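Local coordinates for protein putative methylase (Clostridium difficile, PDB 3LDU) that binds GTP and is probably an RNA methyltransferase that modifies guanines of ribosomal RNA, at residues R197-M203 with F302-N308; F258-D264 with Y285-G291; Q295-E299 with K334-W338. The contacts are given in a common frame with arbitrary orientation. Residues are numbered along the deposited sequence.

Interaction 1 of 3, residues R197-M203 with F302-N308; sequences RVLVDPM and FGFIITN. With GTP (guanosine-5'-triphosphate), chain B.
A carboxylate joins the C-terminal ends of two parallel strands and also folds the chain that leaves one of them. D201 (chi1 t) accepts at OD1 from OG1 of T307 (also t) at 2.7 Å. The same OD1 accepts from M203 N at 3.1 Å, which makes an Asx turn. Strands 199-201 and 304-307 run parallel, with axes 4.7 Å apart at closest and 31° between them. L199 pairs with F304 and V200 with I305, at CA-CA distances of 4.7 and 4.9 Å. The backbone bonds are F304 N to V198 O (2.8 Å), V200 N to F304 O (2.9 Å) and I306 N to V200 O (3.3 Å). L199 and F304 share one face, where L199 CD1 touches F304 CB at 3.9 Å and helix 208-217 covers L199. V200 and I305 share the other, with P202 CD 3.8 Å from I305 CG2; F332 of helix 315-333 packs on P202 and I305. R197, m at chi1 to chi3, reaches across to F302. Its NH2 donates to F302 O at 2.8 Å, and F304 CE2 lies over one guanidinium face, 3.6 Å from NH2. These are central strands of a Rossmann-like methyltransferase sheet. GTP sits at their C-terminal ends: P202 O is 2.6 Å from its N2, and CB of M203 (a selenomethionine) 3.2 Å from its O4'. A water links D201 OD2, M203 O and N308 N at 2.7, 2.9 and 2.9 Å. Direct and water-mediated bonds thus tie both strand exits together beside the nucleotide.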
loop_
_atom_site.group_PDB
_atom_site.type_symbol
_atom_site.label_atom_id
_atom_site.label_comp_id
_atom_site.label_asym_id
_atom_site.label_seq_id
_atom_site.Cartn_x
_atom_site.Cartn_y
_atom_site.Cartn_z
ATOM N N ARG A 197 22.938 1.790 6.157
ATOM C CA ARG A 197 23.145 0.465 6.733
ATOM C C ARG A 197 23.101 -0.593 5.630
ATOM O O ARG A 197 22.346 -0.476 4.666
ATOM C CB ARG A 197 22.082 0.156 7.791
ATOM C CG ARG A 197 22.035 1.143 8.953
ATOM C CD ARG A 197 23.293 1.066 9.798
ATOM N NE ARG A 197 23.493 -0.275 10.344
ATOM C CZ ARG A 197 22.924 -0.716 11.461
ATOM N NH1 ARG A 197 22.116 0.077 12.158
ATOM N NH2 ARG A 197 23.158 -1.953 11.877
ATOM N N VAL A 198 23.918 -1.632 5.770
ATOM C CA VAL A 198 23.923 -2.707 4.788
ATOM C C VAL A 198 22.556 -3.403 4.744
ATOM O O VAL A 198 21.992 -3.760 5.784
ATOM C CB VAL A 198 25.017 -3.755 5.120
ATOM C CG1 VAL A 198 24.812 -5.008 4.312
ATOM C CG2 VAL A 198 26.411 -3.176 4.889
ATOM N N LEU A 199 22.018 -3.563 3.537
ATOM C CA LEU A 199 20.749 -4.263 3.334
ATOM C C LEU A 199 20.839 -5.188 2.136
ATOM O O LEU A 199 21.249 -4.768 1.046
ATOM C CB LEU A 199 19.589 -3.288 3.119
ATOM C CG LEU A 199 18.273 -3.960 2.694
ATOM C CD1 LEU A 199 17.704 -4.878 3.798
ATOM C CD2 LEU A 199 17.225 -2.907 2.322
ATOM N N VAL A 200 20.483 -6.454 2.345
ATOM C CA VAL A 200 20.497 -7.449 1.280
ATOM C C VAL A 200 19.162 -8.178 1.218
ATOM O O VAL A 200 18.630 -8.567 2.243
ATOM C CB VAL A 200 21.591 -8.519 1.526
ATOM C CG1 VAL A 200 21.670 -9.473 0.337
ATOM C CG2 VAL A 200 22.925 -7.847 1.784
ATOM N N ASP A 201 18.630 -8.365 0.013
ATOM C CA ASP A 201 17.521 -9.296 -0.205
ATOM C C ASP A 201 18.069 -10.381 -1.126
ATOM O O ASP A 201 18.161 -10.174 -2.341
ATOM C CB ASP A 201 16.330 -8.595 -0.880
ATOM C CG ASP A 201 15.174 -9.549 -1.153
ATOM O OD1 ASP A 201 15.369 -10.769 -0.976
ATOM O OD2 ASP A 201 14.076 -9.089 -1.555
ATOM N N PRO A 202 18.430 -11.545 -0.559
ATOM C CA PRO A 202 19.142 -12.585 -1.317
ATOM C C PRO A 202 18.238 -13.499 -2.156
ATOM O O PRO A 202 18.737 -14.449 -2.766
ATOM C CB PRO A 202 19.856 -13.380 -0.216
ATOM C CG PRO A 202 18.923 -13.316 0.943
ATOM C CD PRO A 202 18.248 -11.916 0.853
HETATM N N MSE A 203 16.934 -13.217 -2.180
HETATM C CA MSE A 203 15.990 -13.909 -3.061
HETATM C C MSE A 203 15.030 -12.841 -3.587
HETATM O O MSE A 203 13.819 -12.888 -3.357
HETATM C CB MSE A 203 15.234 -14.995 -2.302
HETATM C CG MSE A 203 16.148 -16.123 -1.800
HETATM SE SE MSE A 203 15.260 -17.258 -0.478
HETATM C CE MSE A 203 15.514 -16.077 1.053
ATOM N N PHE A 302 26.504 -6.309 11.401
ATOM C CA PHE A 302 25.367 -5.420 11.637
ATOM C C PHE A 302 24.623 -5.078 10.350
ATOM O O PHE A 302 24.091 -3.984 10.205
ATOM C CB PHE A 302 25.817 -4.141 12.352
ATOM C CG PHE A 302 26.623 -4.399 13.599
ATOM C CD1 PHE A 302 26.063 -5.065 14.674
ATOM C CD2 PHE A 302 27.940 -3.985 13.689
ATOM C CE1 PHE A 302 26.805 -5.314 15.821
ATOM C CE2 PHE A 302 28.686 -4.231 14.831
ATOM C CZ PHE A 302 28.115 -4.894 15.897
ATOM N N GLY A 303 24.577 -6.021 9.418
ATOM C CA GLY A 303 23.769 -5.838 8.225
ATOM C C GLY A 303 22.321 -6.266 8.430
ATOM O O GLY A 303 21.945 -6.802 9.480
ATOM N N PHE A 304 21.503 -6.029 7.414
ATOM C CA PHE A 304 20.096 -6.406 7.443
ATOM C C PHE A 304 19.768 -7.286 6.251
ATOM O O PHE A 304 20.264 -7.047 5.157
ATOM C CB PHE A 304 19.213 -5.157 7.360
ATOM C CG PHE A 304 19.243 -4.310 8.588
ATOM C CD1 PHE A 304 18.298 -4.479 9.579
ATOM C CD2 PHE A 304 20.215 -3.335 8.747
ATOM C CE1 PHE A 304 18.325 -3.697 10.708
ATOM C CE2 PHE A 304 20.246 -2.553 9.876
ATOM C CZ PHE A 304 19.301 -2.734 10.859
ATOM N N ILE A 305 18.918 -8.286 6.467
ATOM C CA ILE A 305 18.310 -9.041 5.374
ATOM C C ILE A 305 16.796 -8.893 5.489
ATOM O O ILE A 305 16.233 -9.074 6.578
ATOM C CB ILE A 305 18.683 -10.529 5.420
ATOM C CG1 ILE A 305 20.121 -10.719 4.932
ATOM C CG2 ILE A 305 17.723 -11.343 4.547
ATOM C CD1 ILE A 305 20.794 -12.020 5.441
ATOM N N ILE A 306 16.143 -8.505 4.392
ATOM C CA ILE A 306 14.680 -8.483 4.350
ATOM C C ILE A 306 14.314 -9.199 3.080
ATOM O O ILE A 306 14.791 -8.826 1.997
ATOM C CB ILE A 306 14.123 -7.043 4.307
ATOM C CG1 ILE A 306 14.596 -6.249 5.530
ATOM C CG2 ILE A 306 12.592 -7.062 4.280
ATOM C CD1 ILE A 306 14.232 -4.760 5.454
ATOM N N THR A 307 13.505 -10.246 3.185
ATOM C CA THR A 307 13.295 -11.092 2.018
ATOM C C THR A 307 11.970 -11.853 2.022
ATOM O O THR A 307 11.366 -12.079 3.075
ATOM C CB THR A 307 14.470 -12.113 1.872
ATOM O OG1 THR A 307 14.413 -12.736 0.590
ATOM C CG2 THR A 307 14.416 -13.169 2.984
ATOM N N ASN A 308 11.556 -12.259 0.820
ATOM C CA ASN A 308 10.284 -12.926 0.568
ATOM C C ASN A 308 10.588 -14.244 -0.166
ATOM O O ASN A 308 10.615 -14.290 -1.400
ATOM C CB ASN A 308 9.420 -11.946 -0.267
ATOM C CG ASN A 308 8.122 -12.538 -0.774
ATOM O OD1 ASN A 308 7.750 -12.334 -1.940
ATOM N ND2 ASN A 308 7.398 -13.207 0.089
HETATM P PG GTP B . 9.412 -9.669 -5.361
HETATM O O1G GTP B . 10.649 -9.081 -4.717
HETATM O O2G GTP B . 8.244 -8.773 -5.053
HETATM O O3G GTP B . 9.554 -9.728 -6.864
HETATM O O3B GTP B . 9.179 -11.151 -4.748
HETATM P PB GTP B . 9.454 -12.455 -5.661
HETATM O O1B GTP B . 8.125 -12.930 -6.198
HETATM O O2B GTP B . 10.369 -12.133 -6.812
HETATM O O3A GTP B . 10.084 -13.636 -4.755
HETATM P PA GTP B . 9.445 -15.110 -4.973
HETATM O O1A GTP B . 9.332 -15.365 -6.460
HETATM O O2A GTP B . 8.082 -15.204 -4.328
HETATM O "O5'" GTP B . 10.464 -16.195 -4.375
HETATM C "C5'" GTP B . 11.694 -15.709 -3.940
HETATM C "C4'" GTP B . 12.664 -15.756 -5.115
HETATM O "O4'" GTP B . 13.741 -16.536 -4.675
HETATM C "C3'" GTP B . 12.173 -16.416 -6.406
HETATM O "O3'" GTP B . 12.286 -15.465 -7.442
HETATM C "C2'" GTP B . 13.128 -17.575 -6.681
HETATM O "O2'" GTP B . 13.647 -17.567 -7.997
HETATM C "C1'" GTP B . 14.276 -17.256 -5.756
HETATM N N9 GTP B . 14.985 -18.404 -5.179
HETATM C C8 GTP B . 14.573 -19.682 -4.904
HETATM N N7 GTP B . 15.630 -20.337 -4.350
HETATM C C5 GTP B . 16.690 -19.491 -4.285
HETATM C C6 GTP B . 17.993 -19.632 -3.820
HETATM O O6 GTP B . 18.397 -20.706 -3.347
HETATM N N1 GTP B . 18.833 -18.541 -3.897
HETATM C C2 GTP B . 18.399 -17.336 -4.421
HETATM N N2 GTP B . 19.241 -16.316 -4.457
HETATM N N3 GTP B . 17.100 -17.187 -4.898
HETATM C C4 GTP B . 16.282 -18.266 -4.809
HETATM O O HOH W 1 25.014 -1.837 8.344
HETATM O O HOH W 2 12.259 -11.109 -1.725
#

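Interaction 2 of 3, residues F258-D264 with Y285-G291; sequences FKIYGYD and YIEFNVG. With GTP (guanosine-5'-triphosphate), chain B; FMT (formic acid), chain D.
This contact is the paired-strand part of a beta-alpha-beta unit whose strand ends reach the GTP pocket. Strands 260-264 and 286-290 run parallel, joined through helix 267-280. Their axes approach to 4.7 Å and differ by 18°. The register is I260-I286, Y261-E287, G262-F288, Y263-N289 and D264-V290. Six backbone bonds hold it: I260 N to Y285 O (2.8 Å), E287 N to I260 O (2.9 Å), G262 N to E287 O (2.9 Å), N289 N to G262 O (3.0 Å), D264 N to N289 O (3.3 Å) and G291 N to D264 O (3.0 Å). On one face the CG1 atoms of I260 and I286 are 3.9 Å apart, and F288 (m) lies beside G262, where a CB would clash with its ring. On the other, with Y261 and Y263, N289 ND2 donates to E287 OE2 at 2.9 Å. D264 accepts from the ribose: GTP O3' to OD1 and O2' to OD2, both 2.9 Å. D264 OD2 also takes the N of D266. G291 O is 2.5 Å from GTP N2. In Rossmann-like methyltransferases an acidic residue at the end of the second strand typically holds the ribose hydroxyls of S-adenosylmethionine; here D264 holds those of GTP.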
loop_
_atom_site.group_PDB
_atom_site.type_symbol
_atom_site.label_atom_id
_atom_site.label_comp_id
_atom_site.label_asym_id
_atom_site.label_seq_id
_atom_site.Cartn_x
_atom_site.Cartn_y
_atom_site.Cartn_z
ATOM N N PHE A 258 24.368 5.518 -1.019
ATOM C CA PHE A 258 24.390 4.222 -0.368
ATOM C C PHE A 258 24.091 3.162 -1.412
ATOM O O PHE A 258 23.675 3.477 -2.526
ATOM C CB PHE A 258 23.379 4.154 0.785
ATOM C CG PHE A 258 21.942 4.369 0.360
ATOM C CD1 PHE A 258 21.118 3.290 0.064
ATOM C CD2 PHE A 258 21.413 5.652 0.260
ATOM C CE1 PHE A 258 19.797 3.489 -0.326
ATOM C CE2 PHE A 258 20.095 5.855 -0.124
ATOM C CZ PHE A 258 19.284 4.776 -0.420
ATOM N N LYS A 259 24.319 1.909 -1.044
ATOM C CA LYS A 259 24.069 0.792 -1.933
ATOM C C LYS A 259 23.392 -0.312 -1.133
ATOM O O LYS A 259 23.793 -0.602 -0.003
ATOM C CB LYS A 259 25.386 0.260 -2.499
ATOM C CG LYS A 259 25.324 -0.194 -3.944
ATOM C CD LYS A 259 25.575 0.976 -4.887
ATOM C CE LYS A 259 26.075 0.509 -6.241
ATOM N NZ LYS A 259 26.121 1.641 -7.209
ATOM N N ILE A 260 22.365 -0.918 -1.714
ATOM C CA ILE A 260 21.773 -2.124 -1.149
ATOM C C ILE A 260 21.791 -3.187 -2.247
ATOM O O ILE A 260 21.987 -2.856 -3.430
ATOM C CB ILE A 260 20.356 -1.855 -0.587
ATOM C CG1 ILE A 260 19.409 -1.427 -1.705
ATOM C CG2 ILE A 260 20.422 -0.775 0.472
ATOM C CD1 ILE A 260 18.034 -0.959 -1.219
ATOM N N TYR A 261 21.633 -4.455 -1.866
ATOM C CA TYR A 261 21.950 -5.547 -2.777
ATOM C C TYR A 261 20.857 -6.588 -2.884
ATOM O O TYR A 261 20.272 -6.975 -1.882
ATOM C CB TYR A 261 23.218 -6.259 -2.280
ATOM C CG TYR A 261 24.417 -5.358 -2.270
ATOM C CD1 TYR A 261 25.315 -5.367 -3.327
ATOM C CD2 TYR A 261 24.642 -4.483 -1.214
ATOM C CE1 TYR A 261 26.421 -4.524 -3.334
ATOM C CE2 TYR A 261 25.743 -3.641 -1.211
ATOM C CZ TYR A 261 26.624 -3.665 -2.273
ATOM O OH TYR A 261 27.716 -2.827 -2.273
ATOM N N GLY A 262 20.619 -7.068 -4.102
ATOM C CA GLY A 262 19.684 -8.159 -4.309
ATOM C C GLY A 262 20.366 -9.306 -5.034
ATOM O O GLY A 262 21.219 -9.077 -5.902
ATOM N N TYR A 263 20.008 -10.534 -4.661
ATOM C CA TYR A 263 20.424 -11.732 -5.394
ATOM C C TYR A 263 19.215 -12.599 -5.697
ATOM O O TYR A 263 18.255 -12.618 -4.928
ATOM C CB TYR A 263 21.432 -12.555 -4.579
ATOM C CG TYR A 263 22.648 -11.759 -4.208
ATOM C CD1 TYR A 263 23.707 -11.633 -5.093
ATOM C CD2 TYR A 263 22.731 -11.114 -2.981
ATOM C CE1 TYR A 263 24.810 -10.883 -4.773
ATOM C CE2 TYR A 263 23.838 -10.363 -2.646
ATOM C CZ TYR A 263 24.878 -10.260 -3.545
ATOM O OH TYR A 263 25.986 -9.512 -3.236
ATOM N N ASP A 264 19.265 -13.324 -6.811
ATOM C CA ASP A 264 18.248 -14.331 -7.109
ATOM C C ASP A 264 18.884 -15.350 -8.050
ATOM O O ASP A 264 19.835 -15.019 -8.754
ATOM C CB ASP A 264 17.020 -13.670 -7.766
ATOM C CG ASP A 264 15.767 -14.526 -7.655
ATOM O OD1 ASP A 264 14.845 -14.136 -6.902
ATOM O OD2 ASP A 264 15.702 -15.589 -8.312
ATOM N N TYR A 285 21.211 3.087 -6.499
ATOM C CA TYR A 285 21.288 2.717 -5.083
ATOM C C TYR A 285 21.175 1.223 -4.868
ATOM O O TYR A 285 21.304 0.756 -3.745
ATOM C CB TYR A 285 20.210 3.439 -4.268
ATOM C CG TYR A 285 20.285 4.939 -4.414
ATOM C CD1 TYR A 285 21.071 5.699 -3.561
ATOM C CD2 TYR A 285 19.585 5.597 -5.424
ATOM C CE1 TYR A 285 21.159 7.072 -3.705
ATOM C CE2 TYR A 285 19.666 6.965 -5.570
ATOM C CZ TYR A 285 20.452 7.696 -4.710
ATOM O OH TYR A 285 20.523 9.064 -4.849
ATOM N N ILE A 286 20.945 0.476 -5.945
ATOM C CA ILE A 286 20.776 -0.966 -5.821
ATOM C C ILE A 286 21.661 -1.706 -6.798
ATOM O O ILE A 286 21.791 -1.316 -7.956
ATOM C CB ILE A 286 19.325 -1.413 -6.104
ATOM C CG1 ILE A 286 18.334 -0.515 -5.383
ATOM C CG2 ILE A 286 19.136 -2.857 -5.667
ATOM C CD1 ILE A 286 16.880 -0.799 -5.768
ATOM N N GLU A 287 22.269 -2.786 -6.330
ATOM C CA GLU A 287 22.994 -3.672 -7.226
ATOM C C GLU A 287 22.356 -5.061 -7.164
ATOM O O GLU A 287 22.272 -5.662 -6.093
ATOM C CB GLU A 287 24.474 -3.721 -6.847
ATOM C CG GLU A 287 25.273 -4.718 -7.652
ATOM C CD GLU A 287 26.740 -4.734 -7.259
ATOM O OE1 GLU A 287 27.338 -3.640 -7.158
ATOM O OE2 GLU A 287 27.290 -5.841 -7.063
ATOM N N PHE A 288 21.892 -5.541 -8.313
ATOM C CA PHE A 288 21.215 -6.828 -8.429
ATOM C C PHE A 288 22.150 -7.779 -9.163
ATOM O O PHE A 288 22.785 -7.381 -10.142
ATOM C CB PHE A 288 19.952 -6.701 -9.284
ATOM C CG PHE A 288 18.838 -5.890 -8.660
ATOM C CD1 PHE A 288 18.056 -6.422 -7.639
ATOM C CD2 PHE A 288 18.532 -4.635 -9.143
ATOM C CE1 PHE A 288 16.996 -5.684 -7.083
ATOM C CE2 PHE A 288 17.483 -3.900 -8.602
ATOM C CZ PHE A 288 16.722 -4.428 -7.568
ATOM N N ASN A 289 22.228 -9.020 -8.692
ATOM C CA ASN A 289 23.084 -10.047 -9.298
ATOM C C ASN A 289 22.448 -11.426 -9.186
ATOM O O ASN A 289 21.695 -11.700 -8.253
ATOM C CB ASN A 289 24.446 -10.106 -8.596
ATOM C CG ASN A 289 25.338 -8.931 -8.939
ATOM O OD1 ASN A 289 25.714 -8.735 -10.096
ATOM N ND2 ASN A 289 25.690 -8.145 -7.924
ATOM N N VAL A 290 22.763 -12.304 -10.131
ATOM C CA VAL A 290 22.449 -13.715 -9.937
ATOM C C VAL A 290 23.290 -14.222 -8.771
ATOM O O VAL A 290 24.485 -13.958 -8.694
ATOM C CB VAL A 290 22.729 -14.537 -11.212
ATOM C CG1 VAL A 290 22.552 -16.027 -10.947
ATOM C CG2 VAL A 290 21.802 -14.081 -12.328
ATOM N N GLY A 291 22.645 -14.913 -7.835
ATOM C CA GLY A 291 23.325 -15.469 -6.680
ATOM C C GLY A 291 22.409 -16.420 -5.933
ATOM O O GLY A 291 21.188 -16.376 -6.094
HETATM P PG GTP B . 9.412 -9.669 -5.361
HETATM O O1G GTP B . 10.649 -9.081 -4.717
HETATM O O2G GTP B . 8.244 -8.773 -5.053
HETATM O O3G GTP B . 9.554 -9.728 -6.864
HETATM O O3B GTP B . 9.179 -11.151 -4.748
HETATM P PB GTP B . 9.454 -12.455 -5.661
HETATM O O1B GTP B . 8.125 -12.930 -6.198
HETATM O O2B GTP B . 10.369 -12.133 -6.812
HETATM O O3A GTP B . 10.084 -13.636 -4.755
HETATM P PA GTP B . 9.445 -15.110 -4.973
HETATM O O1A GTP B . 9.332 -15.365 -6.460
HETATM O O2A GTP B . 8.082 -15.204 -4.328
HETATM O "O5'" GTP B . 10.464 -16.195 -4.375
HETATM C "C5'" GTP B . 11.694 -15.709 -3.940
HETATM C "C4'" GTP B . 12.664 -15.756 -5.115
HETATM O "O4'" GTP B . 13.741 -16.536 -4.675
HETATM C "C3'" GTP B . 12.173 -16.416 -6.406
HETATM O "O3'" GTP B . 12.286 -15.465 -7.442
HETATM C "C2'" GTP B . 13.128 -17.575 -6.681
HETATM O "O2'" GTP B . 13.647 -17.567 -7.997
HETATM C "C1'" GTP B . 14.276 -17.256 -5.756
HETATM N N9 GTP B . 14.985 -18.404 -5.179
HETATM C C8 GTP B . 14.573 -19.682 -4.904
HETATM N N7 GTP B . 15.630 -20.337 -4.350
HETATM C C5 GTP B . 16.690 -19.491 -4.285
HETATM C C6 GTP B . 17.993 -19.632 -3.820
HETATM O O6 GTP B . 18.397 -20.706 -3.347
HETATM N N1 GTP B . 18.833 -18.541 -3.897
HETATM C C2 GTP B . 18.399 -17.336 -4.421
HETATM N N2 GTP B . 19.241 -16.316 -4.457
HETATM N N3 GTP B . 17.100 -17.187 -4.898
HETATM C C4 GTP B . 16.282 -18.266 -4.809
HETATM C C FMT D . 26.481 0.976 1.707
HETATM O O1 FMT D . 26.570 0.141 2.605
HETATM O O2 FMT D . 25.500 1.699 1.538
HETATM O O HOH W 3 23.890 -7.976 -5.513
#

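Interaction 3 of 3, residues Q295-E299 with K334-W338; sequences QFKSE and KLKNW
Q295 starts the first segment, in the loop between strands 286-290 and 304-307. It does not touch K334-W338, the loop between helix 315-333 and strand 339-344. F296 makes the main aromatic contact. Its backbone is near polyproline II (phi/psi -63/132) and chi1 is t. The edge of its ring points to the face of W338 in an offset edge-to-face pair. Centroids of the F296 ring and the six-membered ring of W338 are 5.6 Å apart, with planes at 69°. F296 CZ lies 3.8 Å from W338 CH2. F296 CE2 also meets L335 CD2 at 4.0 Å. K297 (chi1 m) turns its amine back along its own segment, where NZ makes a weak bond to Q295 O at 3.4 Å. Its CE comes within 4.2 Å of K334 NZ. S298 points toward the second segment and has the closest CA approach, 6.6 Å to L335. L335 CD2 is 3.8 Å from S298 N, and S298 OG is 3.5 Å from W338 CZ2. The OG bonds to D300 N, and W338 NE1 to D300 O. A water bridges the backbones, donating to S298 O at 2.9 Å and accepting from K336 N at 2.7 Å. L335 (m, t) and W338 (chi1 m) also pack on I305, while F296 and W338 pack on V200. This is irregular loop-to-loop packing over one face of the central strands, the face carrying V200 and I305. The segments meet directly through apolar and aromatic contacts; the polar link between their backbones passes through water.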
loop_
_atom_site.group_PDB
_atom_site.type_symbol
_atom_site.label_atom_id
_atom_site.label_comp_id
_atom_site.label_asym_id
_atom_site.label_seq_id
_atom_site.Cartn_x
_atom_site.Cartn_y
_atom_site.Cartn_z
ATOM N N GLN A 295 24.211 -19.621 -0.066
ATOM C CA GLN A 295 25.653 -19.450 -0.018
ATOM C C GLN A 295 26.008 -18.035 0.380
ATOM O O GLN A 295 27.173 -17.639 0.280
ATOM C CB GLN A 295 26.278 -19.762 -1.376
ATOM C CG GLN A 295 25.830 -21.088 -1.940
ATOM C CD GLN A 295 26.233 -22.228 -1.054
ATOM O OE1 GLN A 295 27.420 -22.420 -0.789
ATOM N NE2 GLN A 295 25.251 -22.996 -0.579
ATOM N N PHE A 296 25.016 -17.254 0.799
ATOM C CA PHE A 296 25.304 -15.862 1.119
ATOM C C PHE A 296 26.287 -15.769 2.291
ATOM O O PHE A 296 26.133 -16.447 3.309
ATOM C CB PHE A 296 24.035 -15.024 1.382
ATOM C CG PHE A 296 24.340 -13.600 1.742
ATOM C CD1 PHE A 296 24.767 -12.705 0.770
ATOM C CD2 PHE A 296 24.261 -13.167 3.067
ATOM C CE1 PHE A 296 25.079 -11.395 1.093
ATOM C CE2 PHE A 296 24.570 -11.857 3.398
ATOM C CZ PHE A 296 24.980 -10.968 2.403
ATOM N N LYS A 297 27.312 -14.942 2.122
ATOM C CA LYS A 297 28.294 -14.705 3.175
ATOM C C LYS A 297 28.714 -13.240 3.141
ATOM O O LYS A 297 28.684 -12.599 2.089
ATOM C CB LYS A 297 29.530 -15.600 2.974
ATOM C CG LYS A 297 29.236 -17.089 3.008
ATOM C CD LYS A 297 30.448 -17.911 2.562
ATOM C CE LYS A 297 30.205 -19.403 2.750
ATOM N NZ LYS A 297 29.031 -19.899 1.976
ATOM N N SER A 298 29.111 -12.711 4.289
ATOM C CA SER A 298 29.584 -11.341 4.334
ATOM C C SER A 298 30.614 -11.172 5.434
ATOM O O SER A 298 30.569 -11.873 6.450
ATOM C CB SER A 298 28.423 -10.373 4.558
ATOM O OG SER A 298 28.907 -9.050 4.671
ATOM N N GLU A 299 31.538 -10.241 5.222
ATOM C CA GLU A 299 32.522 -9.900 6.236
ATOM C C GLU A 299 32.082 -8.671 7.019
ATOM O O GLU A 299 32.632 -8.374 8.081
ATOM C CB GLU A 299 33.903 -9.691 5.613
ATOM C CG GLU A 299 34.677 -10.986 5.411
ATOM C CD GLU A 299 34.853 -11.766 6.705
ATOM O OE1 GLU A 299 34.963 -13.009 6.644
ATOM O OE2 GLU A 299 34.871 -11.137 7.786
ATOM N N LYS A 334 25.492 -17.612 10.466
ATOM C CA LYS A 334 26.944 -17.479 10.340
ATOM C C LYS A 334 27.381 -16.033 10.116
ATOM O O LYS A 334 28.575 -15.724 10.136
ATOM C CB LYS A 334 27.476 -18.370 9.211
ATOM C CG LYS A 334 27.499 -19.852 9.562
ATOM C CD LYS A 334 27.798 -20.727 8.349
ATOM C CE LYS A 334 29.162 -20.426 7.751
ATOM N NZ LYS A 334 29.408 -21.214 6.507
ATOM N N LEU A 335 26.412 -15.155 9.876
ATOM C CA LEU A 335 26.692 -13.737 9.708
ATOM C C LEU A 335 27.056 -13.128 11.055
ATOM O O LEU A 335 26.640 -13.622 12.106
ATOM C CB LEU A 335 25.465 -13.021 9.107
ATOM C CG LEU A 335 25.095 -13.554 7.721
ATOM C CD1 LEU A 335 23.726 -13.032 7.218
ATOM C CD2 LEU A 335 26.204 -13.218 6.731
ATOM N N LYS A 336 27.835 -12.054 11.029
ATOM C CA LYS A 336 28.278 -11.439 12.269
ATOM C C LYS A 336 27.304 -10.371 12.729
ATOM O O LYS A 336 27.336 -9.255 12.232
ATOM C CB LYS A 336 29.675 -10.834 12.103
ATOM C CG LYS A 336 30.235 -10.223 13.380
ATOM C CD LYS A 336 30.170 -11.217 14.531
ATOM C CE LYS A 336 30.767 -10.639 15.806
ATOM N NZ LYS A 336 30.572 -11.555 16.962
ATOM N N ASN A 337 26.447 -10.720 13.685
ATOM C CA ASN A 337 25.537 -9.756 14.287
ATOM C C ASN A 337 24.598 -9.116 13.265
ATOM O O ASN A 337 24.342 -7.914 13.326
ATOM C CB ASN A 337 26.330 -8.656 14.994
ATOM C CG ASN A 337 26.948 -9.128 16.288
ATOM O OD1 ASN A 337 26.302 -9.803 17.082
ATOM N ND2 ASN A 337 28.208 -8.772 16.509
ATOM N N TRP A 338 24.103 -9.900 12.316
ATOM C CA TRP A 338 23.109 -9.373 11.378
ATOM C C TRP A 338 21.692 -9.519 11.941
ATOM O O TRP A 338 21.463 -10.271 12.890
ATOM C CB TRP A 338 23.198 -10.089 10.019
ATOM C CG TRP A 338 24.310 -9.600 9.118
ATOM C CD1 TRP A 338 25.634 -9.477 9.443
ATOM C CD2 TRP A 338 24.194 -9.203 7.742
ATOM N NE1 TRP A 338 26.346 -9.013 8.357
ATOM C CE2 TRP A 338 25.488 -8.832 7.302
ATOM C CE3 TRP A 338 23.123 -9.100 6.840
ATOM C CZ2 TRP A 338 25.738 -8.382 6.003
ATOM C CZ3 TRP A 338 23.377 -8.661 5.548
ATOM C CH2 TRP A 338 24.676 -8.302 5.143
HETATM O O HOH W 4 29.235 -11.196 8.919
#

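Following the chain, R197-M203 comes first and pairs with F302-N308, so interaction 1 closes a loop of 98 residues. Interaction 2 opens and closes within that loop, around helix 267-280. Interaction 3 starts inside it, at 295-299, and ends beyond it, at 334-338, so it crosses interaction 1. Interactions 2 and 3 follow in series. Strand 199-201 lies between 260-264 and 304-307, which makes interactions 1 and 2 parts of one sheet; D201 N and Y261 O are 2.9 Å apart. Both reach GTP. Interaction 3 packs W338 against V198 and G303, and F296 against Y263, tying the loops at 295-299 and 334-338 to that sheet.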